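PDB 4BPZ: endo-1,3-beta-glucanase, family GH16 from Zobellia galactanivorans, which probably hydrolyses internal beta-1,3-glucosidic bonds of laminarin through its family 16 catalytic domain, the part of the longer protein present here. Local coordinates for residues Asp17-Pro25 and Ser57-Lys65; Asp152-Phe160 and Asn172-Thr180. The protein carries 1 engineered substitution. All coordinates share one frame; numbering follows the deposited sequence. Where two conformers were deposited one is given.

How the contacts relate
From the N terminus, strand 13-17 runs into the loop that holds residues 17-25, and contact 1 closes when the chain returns as the hairpin of strands 57-60 and 63-75. A calcium ion is shared across that closure. Contact 2 opens only after contact 1 is complete: strand 155-163 leads through a short connection into strand 170-178, and the two pair as a hairpin. The contacts therefore follow in series, neither nested nor crossed. Their centres are about 27 Å apart, with about 15 Å between nearest atoms. Contact 1 fastens the N-terminal loop beside strand 244-255, while contact 2 forms a beta hairpin whose inner side meets strands 197-202 and 205-211.

Contact 1: residues Asp17-Pro25 and Ser57-Lys65; sequences DEFEYEGKP and SFVSDGTLK. With CA (calcium ion), chain E.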
loop_
_atom_site.group_PDB
_atom_site.type_symbol
_atom_site.label_atom_id
_atom_site.label_comp_id
_atom_site.label_asym_id
_atom_site.label_seq_id
_atom_site.Cartn_x
_atom_site.Cartn_y
_atom_site.Cartn_z
ATOM N N ASP A 17 -10.198 9.545 -5.076
ATOM C CA ASP A 17 -10.372 9.026 -6.455
ATOM C C ASP A 17 -11.532 8.038 -6.350
ATOM O O ASP A 17 -11.399 7.007 -5.671
ATOM C CB ASP A 17 -9.092 8.449 -7.093
ATOM C CG ASP A 17 -9.263 8.355 -8.588
ATOM O OD1 ASP A 17 -10.404 8.362 -9.086
ATOM O OD2 ASP A 17 -8.153 8.219 -9.263
ATOM N N GLU A 18 -12.666 8.330 -6.990
ATOM C CA GLU A 18 -13.796 7.440 -7.081
ATOM C C GLU A 18 -13.702 6.448 -8.267
ATOM O O GLU A 18 -14.502 5.564 -8.380
ATOM C CB GLU A 18 -15.098 8.262 -7.230
ATOM C CG GLU A 18 -15.309 9.174 -6.020
ATOM C CD GLU A 18 -15.543 8.491 -4.732
ATOM O OE1 GLU A 18 -16.198 7.408 -4.619
ATOM O OE2 GLU A 18 -15.126 9.096 -3.715
ATOM N N PHE A 19 -12.685 6.645 -9.095
ATOM C CA PHE A 19 -12.420 5.729 -10.196
ATOM C C PHE A 19 -13.634 5.604 -11.160
ATOM O O PHE A 19 -13.834 4.470 -11.682
ATOM C CB PHE A 19 -11.930 4.365 -9.666
ATOM C CG PHE A 19 -10.610 4.486 -8.985
ATOM C CD1 PHE A 19 -9.481 4.940 -9.664
ATOM C CD2 PHE A 19 -10.530 4.217 -7.627
ATOM C CE1 PHE A 19 -8.252 5.078 -9.004
ATOM C CE2 PHE A 19 -9.311 4.391 -6.942
ATOM C CZ PHE A 19 -8.172 4.807 -7.629
ATOM N N GLU A 20 -14.391 6.652 -11.406
ATOM C CA GLU A 20 -15.561 6.554 -12.255
ATOM C C GLU A 20 -15.204 6.807 -13.713
ATOM O O GLU A 20 -16.157 6.763 -14.575
ATOM C CB GLU A 20 -16.671 7.466 -11.649
ATOM C CG GLU A 20 -17.228 6.952 -10.266
ATOM C CD GLU A 20 -17.754 5.459 -10.143
ATOM O OE1 GLU A 20 -18.451 5.130 -11.170
ATOM O OE2 GLU A 20 -17.528 4.639 -9.061
ATOM N N TYR A 21 -13.962 7.034 -14.092
ATOM C CA TYR A 21 -13.511 7.193 -15.428
ATOM C C TYR A 21 -12.946 5.871 -16.059
ATOM O O TYR A 21 -12.984 4.840 -15.379
ATOM C CB TYR A 21 -12.487 8.304 -15.448
ATOM C CG TYR A 21 -11.324 8.010 -14.480
ATOM C CD1 TYR A 21 -10.143 7.349 -14.874
ATOM C CD2 TYR A 21 -11.347 8.494 -13.186
ATOM C CE1 TYR A 21 -9.067 7.118 -13.978
ATOM C CE2 TYR A 21 -10.305 8.223 -12.236
ATOM C CZ TYR A 21 -9.226 7.577 -12.647
ATOM O OH TYR A 21 -8.126 7.290 -11.772
ATOM N N GLU A 22 -12.436 5.904 -17.303
ATOM C CA GLU A 22 -11.884 4.744 -18.025
ATOM C C GLU A 22 -10.440 4.925 -18.496
ATOM O O GLU A 22 -10.146 5.995 -19.166
ATOM C CB GLU A 22 -12.729 4.483 -19.257
ATOM C CG GLU A 22 -12.440 3.068 -19.817
ATOM C CD GLU A 22 -13.429 2.692 -20.947
ATOM O OE1 GLU A 22 -14.598 2.320 -20.732
ATOM O OE2 GLU A 22 -12.993 2.740 -22.032
ATOM N N GLY A 23 -9.525 3.988 -18.273
ATOM C CA GLY A 23 -8.187 4.105 -18.783
ATOM C C GLY A 23 -7.197 4.129 -17.680
ATOM O O GLY A 23 -7.369 3.317 -16.706
ATOM N N LYS A 24 -6.063 4.850 -17.853
ATOM C CA LYS A 24 -4.962 4.840 -16.940
ATOM C C LYS A 24 -5.486 5.501 -15.638
ATOM O O LYS A 24 -6.231 6.497 -15.593
ATOM C CB LYS A 24 -3.787 5.652 -17.479
ATOM C CG LYS A 24 -3.204 5.185 -18.824
ATOM C CD LYS A 24 -1.980 6.076 -19.220
ATOM C CE LYS A 24 -2.177 7.631 -19.244
ATOM N NZ LYS A 24 -2.079 8.504 -18.001
ATOM N N PRO A 25 -5.052 5.018 -14.489
ATOM C CA PRO A 25 -5.193 5.810 -13.265
ATOM C C PRO A 25 -4.843 7.296 -13.501
ATOM O O PRO A 25 -3.827 7.641 -14.161
ATOM C CB PRO A 25 -4.200 5.115 -12.300
ATOM C CG PRO A 25 -4.189 3.732 -12.771
ATOM C CD PRO A 25 -4.253 3.764 -14.288
ATOM N N SER A 57 -2.509 -2.345 -14.458
ATOM C CA SER A 57 -3.435 -1.486 -13.778
ATOM C C SER A 57 -4.292 -0.839 -14.779
ATOM O O SER A 57 -3.870 -0.487 -15.905
ATOM C CB SER A 57 -2.770 -0.472 -12.856
ATOM O OG SER A 57 -1.932 0.382 -13.629
ATOM N N PHE A 58 -5.551 -0.602 -14.389
ATOM C CA PHE A 58 -6.538 -0.017 -15.335
ATOM C C PHE A 58 -7.768 0.365 -14.519
ATOM O O PHE A 58 -8.054 -0.256 -13.432
ATOM C CB PHE A 58 -6.913 -1.001 -16.497
ATOM C CG PHE A 58 -7.359 -2.337 -16.001
ATOM C CD1 PHE A 58 -6.461 -3.318 -15.593
ATOM C CD2 PHE A 58 -8.717 -2.680 -15.966
ATOM C CE1 PHE A 58 -6.879 -4.575 -15.177
ATOM C CE2 PHE A 58 -9.130 -3.962 -15.630
ATOM C CZ PHE A 58 -8.194 -4.913 -15.184
ATOM N N VAL A 59 -8.538 1.297 -15.046
ATOM C CA VAL A 59 -9.723 1.755 -14.365
ATOM C C VAL A 59 -10.885 1.514 -15.323
ATOM O O VAL A 59 -10.841 1.864 -16.527
ATOM C CB VAL A 59 -9.658 3.255 -14.025
ATOM C CG1 VAL A 59 -10.858 3.756 -13.251
ATOM C CG2 VAL A 59 -8.367 3.523 -13.189
ATOM N N SER A 60 -11.932 0.886 -14.805
ATOM C CA SER A 60 -13.092 0.592 -15.659
ATOM C C SER A 60 -14.230 0.278 -14.761
ATOM O O SER A 60 -14.067 -0.200 -13.606
ATOM C CB SER A 60 -12.869 -0.638 -16.543
ATOM O OG SER A 60 -12.550 -1.818 -15.797
ATOM N N ASP A 61 -15.447 0.545 -15.235
ATOM C CA ASP A 61 -16.627 0.101 -14.518
ATOM C C ASP A 61 -16.707 0.606 -13.031
ATOM O O ASP A 61 -17.183 -0.173 -12.163
ATOM C CB ASP A 61 -16.720 -1.456 -14.657
ATOM C CG ASP A 61 -18.029 -2.086 -14.188
ATOM O OD1 ASP A 61 -19.112 -1.452 -14.341
ATOM O OD2 ASP A 61 -17.968 -3.319 -13.794
ATOM N N GLY A 62 -16.165 1.775 -12.756
ATOM C CA GLY A 62 -16.178 2.383 -11.438
ATOM C C GLY A 62 -15.126 1.927 -10.455
ATOM O O GLY A 62 -15.115 2.402 -9.314
ATOM N N THR A 63 -14.128 1.116 -10.867
ATOM C CA THR A 63 -13.130 0.661 -9.963
ATOM C C THR A 63 -11.753 0.625 -10.621
ATOM O O THR A 63 -11.589 0.416 -11.864
ATOM C CB THR A 63 -13.409 -0.763 -9.400
ATOM O OG1 THR A 63 -13.348 -1.715 -10.445
ATOM C CG2 THR A 63 -14.712 -0.930 -8.769
ATOM N N LEU A 64 -10.722 0.827 -9.793
ATOM C CA LEU A 64 -9.337 0.569 -10.175
ATOM C C LEU A 64 -9.056 -0.897 -10.001
ATOM O O LEU A 64 -9.434 -1.505 -8.995
ATOM C CB LEU A 64 -8.418 1.390 -9.188
ATOM C CG LEU A 64 -6.939 1.007 -9.243
ATOM C CD1 LEU A 64 -6.292 1.417 -10.557
ATOM C CD2 LEU A 64 -6.245 1.677 -8.084
ATOM N N LYS A 65 -8.340 -1.486 -10.968
ATOM C CA LYS A 65 -7.778 -2.798 -10.780
ATOM C C LYS A 65 -6.287 -2.715 -10.862
ATOM O O LYS A 65 -5.719 -2.064 -11.783
ATOM C CB LYS A 65 -8.218 -3.762 -11.922
ATOM C CG LYS A 65 -9.663 -4.167 -11.845
ATOM C CD LYS A 65 -10.644 -3.115 -12.373
ATOM C CE LYS A 65 -11.977 -3.723 -12.711
ATOM N NZ LYS A 65 -12.926 -2.668 -13.105
HETATM CA CA CA E . -15.761 3.727 -7.602
HETATM O O HOH W 1 -16.822 5.130 -5.978
HETATM O O HOH W 2 -14.572 3.338 -14.009
#
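G23 and V59 form a single antiparallel, hydrogen-bonded bridge between the irregular segment 17-25 and strand 57-60: G23 N gives to V59 O at 3.0 Å, and V59 N returns to G23 O at 2.9 Å. Farther along, the type I' turn from S60 to T63 brings G62 O to the calcium ion, which E18 O, E20 OE2 and a water that gives to E18 OE1 also bind. A second water gives to F19 O and Y21 O and accepts from G62 N. The ring of F19 lies under L64, with L64 CB 3.5 Å from the ring centroid and almost on its normal. F19 CG stands anti to the carbonyl carbon (chi1 -65°), which turns the ring toward the hairpin. V59 sends CG1 over one face of the Y21 ring, while Y21 OH gives to the syn lone pair of D17 OD2 at 2.7 Å. P25 CG meets L64 CD1 at 3.8 Å. D250 of strand 244-255 completes the six calcium ligands through its backbone O and OD1, and R253 forms a salt bridge with E18. On the same strand I249 touches F19, whereas P25 packs on W30 and Y32 of strand 30-32.

Contact 2: residues Asp152-Phe160 and Asn172-Thr180; sequences DKESTIAHF and NLGGTTPIT
A regular antiparallel beta hairpin of the family 16 beta-sandwich (jelly roll), built from strands 155-163 and 170-178, carries this contact, and T156 with T177 is one of its hydrogen-bonded pairs. T156 N gives to T177 O and T177 N gives back to T156 O, both at 2.9 Å. A158 with G175 and F160 with L173 repeat the pattern, so three paired rungs tie the strands, whose directions differ by 155°. Beyond P178 the ladder changes: I179 N reaches E154 O at 2.9 Å from well above the carbonyl plane, although the N-H points almost straight at the oxygen (169°). G174 lies against H159, where a CB would clash with A158 O and H159 CA.

T156 and T177 point the same way, side by side, with T156 OG1 3.3 Å from T177 CG2. OG1 of T156 sits between the backbone N and the carbonyl carbon (chi1 71°), which leaves T156 CG2 anti to the carbonyl carbon, touching both I179 CG2 and I179 CD1 at 3.7 Å. A serine in place of T156 would probably open a gap beside I179, because the methyl that meets its CG2 and CD1 methyls would be gone. I157 and T176 share the other face, CG1 against CG2 at 4.0 Å. The face bearing T156, A158, F160 and T177 is the inner one: A158 and F160 pack on V200, and T177 on L202 and T205. Backbone bonds join I157 to E147 and H159 to D144, both residues of the glycan pocket, so the hairpin backs that side of the cleft.

Chemically, the paired N-H and C=O groups satisfy one another and fix the strand register, while the threonine and isoleucine methyls add van der Waals packing between the strands.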
loop_
_atom_site.group_PDB
_atom_site.type_symbol
_atom_site.label_atom_id
_atom_site.label_comp_id
_atom_site.label_asym_id
_atom_site.label_seq_id
_atom_site.Cartn_x
_atom_site.Cartn_y
_atom_site.Cartn_z
ATOM N N ASP A 152 -2.874 -17.098 3.911
ATOM C CA ASP A 152 -4.008 -17.020 4.822
ATOM C C ASP A 152 -4.860 -15.843 4.397
ATOM O O ASP A 152 -4.699 -14.721 4.872
ATOM C CB ASP A 152 -3.575 -16.894 6.260
ATOM C CG ASP A 152 -4.747 -16.698 7.234
ATOM O OD1 ASP A 152 -5.906 -16.915 6.823
ATOM O OD2 ASP A 152 -4.469 -16.352 8.418
ATOM N N LYS A 153 -5.807 -16.139 3.517
ATOM C CA LYS A 153 -6.700 -15.072 3.032
ATOM C C LYS A 153 -7.846 -14.843 3.935
ATOM O O LYS A 153 -8.708 -13.988 3.609
ATOM C CB LYS A 153 -7.176 -15.399 1.567
ATOM C CG LYS A 153 -6.023 -15.613 0.565
ATOM C CD LYS A 153 -5.062 -14.366 0.562
ATOM C CE LYS A 153 -4.153 -14.421 -0.672
ATOM N NZ LYS A 153 -3.229 -13.214 -0.587
ATOM N N GLU A 154 -7.865 -15.479 5.084
ATOM C CA GLU A 154 -8.937 -15.268 6.062
ATOM C C GLU A 154 -8.550 -14.342 7.260
ATOM O O GLU A 154 -9.285 -14.232 8.205
ATOM C CB GLU A 154 -9.388 -16.660 6.587
ATOM C CG GLU A 154 -10.086 -17.511 5.523
ATOM C CD GLU A 154 -9.251 -17.914 4.327
ATOM O OE1 GLU A 154 -8.159 -18.511 4.554
ATOM O OE2 GLU A 154 -9.755 -17.710 3.170
ATOM N N SER A 155 -7.385 -13.679 7.112
ATOM C CA SER A 155 -7.061 -12.661 8.057
ATOM C C SER A 155 -6.372 -11.491 7.329
ATOM O O SER A 155 -5.815 -11.617 6.250
ATOM C CB SER A 155 -6.214 -13.286 9.183
ATOM O OG SER A 155 -5.108 -12.585 9.552
ATOM N N THR A 156 -6.476 -10.332 7.936
ATOM C CA THR A 156 -5.787 -9.136 7.448
ATOM C C THR A 156 -4.807 -8.663 8.516
ATOM O O THR A 156 -4.986 -8.917 9.717
ATOM C CB THR A 156 -6.773 -7.987 7.065
ATOM O OG1 THR A 156 -7.374 -7.427 8.205
ATOM C CG2 THR A 156 -7.827 -8.440 6.082
ATOM N N ILE A 157 -3.869 -7.876 8.033
ATOM C CA ILE A 157 -2.810 -7.344 8.848
ATOM C C ILE A 157 -2.813 -5.851 8.865
ATOM O O ILE A 157 -3.106 -5.193 7.810
ATOM C CB ILE A 157 -1.490 -7.745 8.153
ATOM C CG1 ILE A 157 -1.284 -9.293 8.202
ATOM C CG2 ILE A 157 -0.291 -6.970 8.703
ATOM C CD1 ILE A 157 -0.286 -9.778 7.136
ATOM N N ALA A 158 -2.521 -5.240 10.000
ATOM C CA ALA A 158 -2.267 -3.751 10.127
ATOM C C ALA A 158 -0.959 -3.751 10.870
ATOM O O ALA A 158 -0.766 -4.383 11.824
ATOM C CB ALA A 158 -3.332 -3.078 11.031
ATOM N N HIS A 159 -0.005 -2.961 10.456
ATOM C CA HIS A 159 1.327 -2.946 11.060
ATOM C C HIS A 159 2.209 -1.732 10.827
ATOM O O HIS A 159 2.336 -1.288 9.723
ATOM C CB HIS A 159 2.110 -3.918 10.329
ATOM C CG HIS A 159 2.822 -4.788 11.195
ATOM N ND1 HIS A 159 4.113 -4.672 11.566
ATOM C CD2 HIS A 159 2.337 -5.924 11.807
ATOM C CE1 HIS A 159 4.406 -5.744 12.379
ATOM N NE2 HIS A 159 3.361 -6.494 12.484
ATOM N N PHE A 160 2.825 -1.229 11.842
ATOM C CA PHE A 160 3.612 -0.019 11.829
ATOM C C PHE A 160 5.076 -0.352 11.805
ATOM O O PHE A 160 5.495 -1.281 12.527
ATOM C CB PHE A 160 3.260 0.819 13.105
ATOM C CG PHE A 160 1.840 1.250 13.178
ATOM C CD1 PHE A 160 0.814 0.446 13.666
ATOM C CD2 PHE A 160 1.479 2.548 12.676
ATOM C CE1 PHE A 160 -0.508 0.883 13.675
ATOM C CE2 PHE A 160 0.185 2.963 12.716
ATOM C CZ PHE A 160 -0.832 2.155 13.199
ATOM N N ASN A 172 8.580 -2.491 15.019
ATOM C CA ASN A 172 7.636 -3.114 14.048
ATOM C C ASN A 172 6.616 -3.797 14.850
ATOM O O ASN A 172 6.930 -4.749 15.568
ATOM C CB ASN A 172 8.525 -4.112 13.223
ATOM C CG ASN A 172 7.800 -5.172 12.429
ATOM O OD1 ASN A 172 6.648 -5.025 12.092
ATOM N ND2 ASN A 172 8.568 -6.169 11.959
ATOM N N LEU A 173 5.380 -3.377 14.794
ATOM C CA LEU A 173 4.337 -4.012 15.606
ATOM C C LEU A 173 3.009 -3.784 14.985
ATOM O O LEU A 173 2.862 -2.894 14.153
ATOM C CB LEU A 173 4.390 -3.646 17.109
ATOM C CG LEU A 173 4.621 -2.173 17.351
ATOM C CD1 LEU A 173 3.470 -1.337 16.964
ATOM C CD2 LEU A 173 4.832 -1.963 18.851
ATOM N N GLY A 174 2.027 -4.551 15.375
ATOM C CA GLY A 174 0.708 -4.399 14.878
ATOM C C GLY A 174 -0.174 -5.531 15.283
ATOM O O GLY A 174 0.046 -6.201 16.273
ATOM N N GLY A 175 -1.228 -5.743 14.490
ATOM C CA GLY A 175 -2.227 -6.765 14.789
ATOM C C GLY A 175 -2.770 -7.382 13.529
ATOM O O GLY A 175 -2.423 -7.007 12.393
ATOM N N THR A 176 -3.672 -8.311 13.726
ATOM C CA THR A 176 -4.386 -8.969 12.624
ATOM C C THR A 176 -5.859 -9.099 13.011
ATOM O O THR A 176 -6.229 -8.982 14.209
ATOM C CB THR A 176 -3.908 -10.416 12.280
ATOM O OG1 THR A 176 -4.164 -11.212 13.439
ATOM C CG2 THR A 176 -2.489 -10.391 11.902
ATOM N N THR A 177 -6.687 -9.360 12.056
ATOM C CA THR A 177 -8.079 -9.567 12.329
ATOM C C THR A 177 -8.675 -10.514 11.361
ATOM O O THR A 177 -8.266 -10.594 10.219
ATOM C CB THR A 177 -8.843 -8.210 12.360
ATOM O OG1 THR A 177 -9.963 -8.310 13.221
ATOM C CG2 THR A 177 -9.185 -7.666 10.960
ATOM N N PRO A 178 -9.682 -11.296 11.752
ATOM C CA PRO A 178 -10.306 -12.223 10.793
ATOM C C PRO A 178 -11.098 -11.477 9.762
ATOM O O PRO A 178 -11.722 -10.412 10.000
ATOM C CB PRO A 178 -11.231 -13.109 11.671
ATOM C CG PRO A 178 -10.934 -12.840 13.027
ATOM C CD PRO A 178 -10.072 -11.618 13.141
ATOM N N ILE A 179 -11.154 -12.014 8.569
ATOM C CA ILE A 179 -11.979 -11.462 7.499
ATOM C C ILE A 179 -12.665 -12.572 6.749
ATOM O O ILE A 179 -12.066 -13.660 6.580
ATOM C CB ILE A 179 -11.111 -10.592 6.499
ATOM C CG1 ILE A 179 -11.996 -9.808 5.487
ATOM C CG2 ILE A 179 -10.052 -11.356 5.795
ATOM C CD1 ILE A 179 -11.294 -8.696 4.721
ATOM N N THR A 180 -13.897 -12.325 6.321
ATOM C CA THR A 180 -14.691 -13.251 5.519
ATOM C C THR A 180 -14.891 -12.737 4.111
ATOM O O THR A 180 -15.207 -11.562 3.920
ATOM C CB THR A 180 -16.114 -13.418 6.154
ATOM O OG1 THR A 180 -15.881 -14.041 7.403
ATOM C CG2 THR A 180 -17.079 -14.216 5.248
HETATM O O HOH W 3 -11.451 -13.879 3.259
#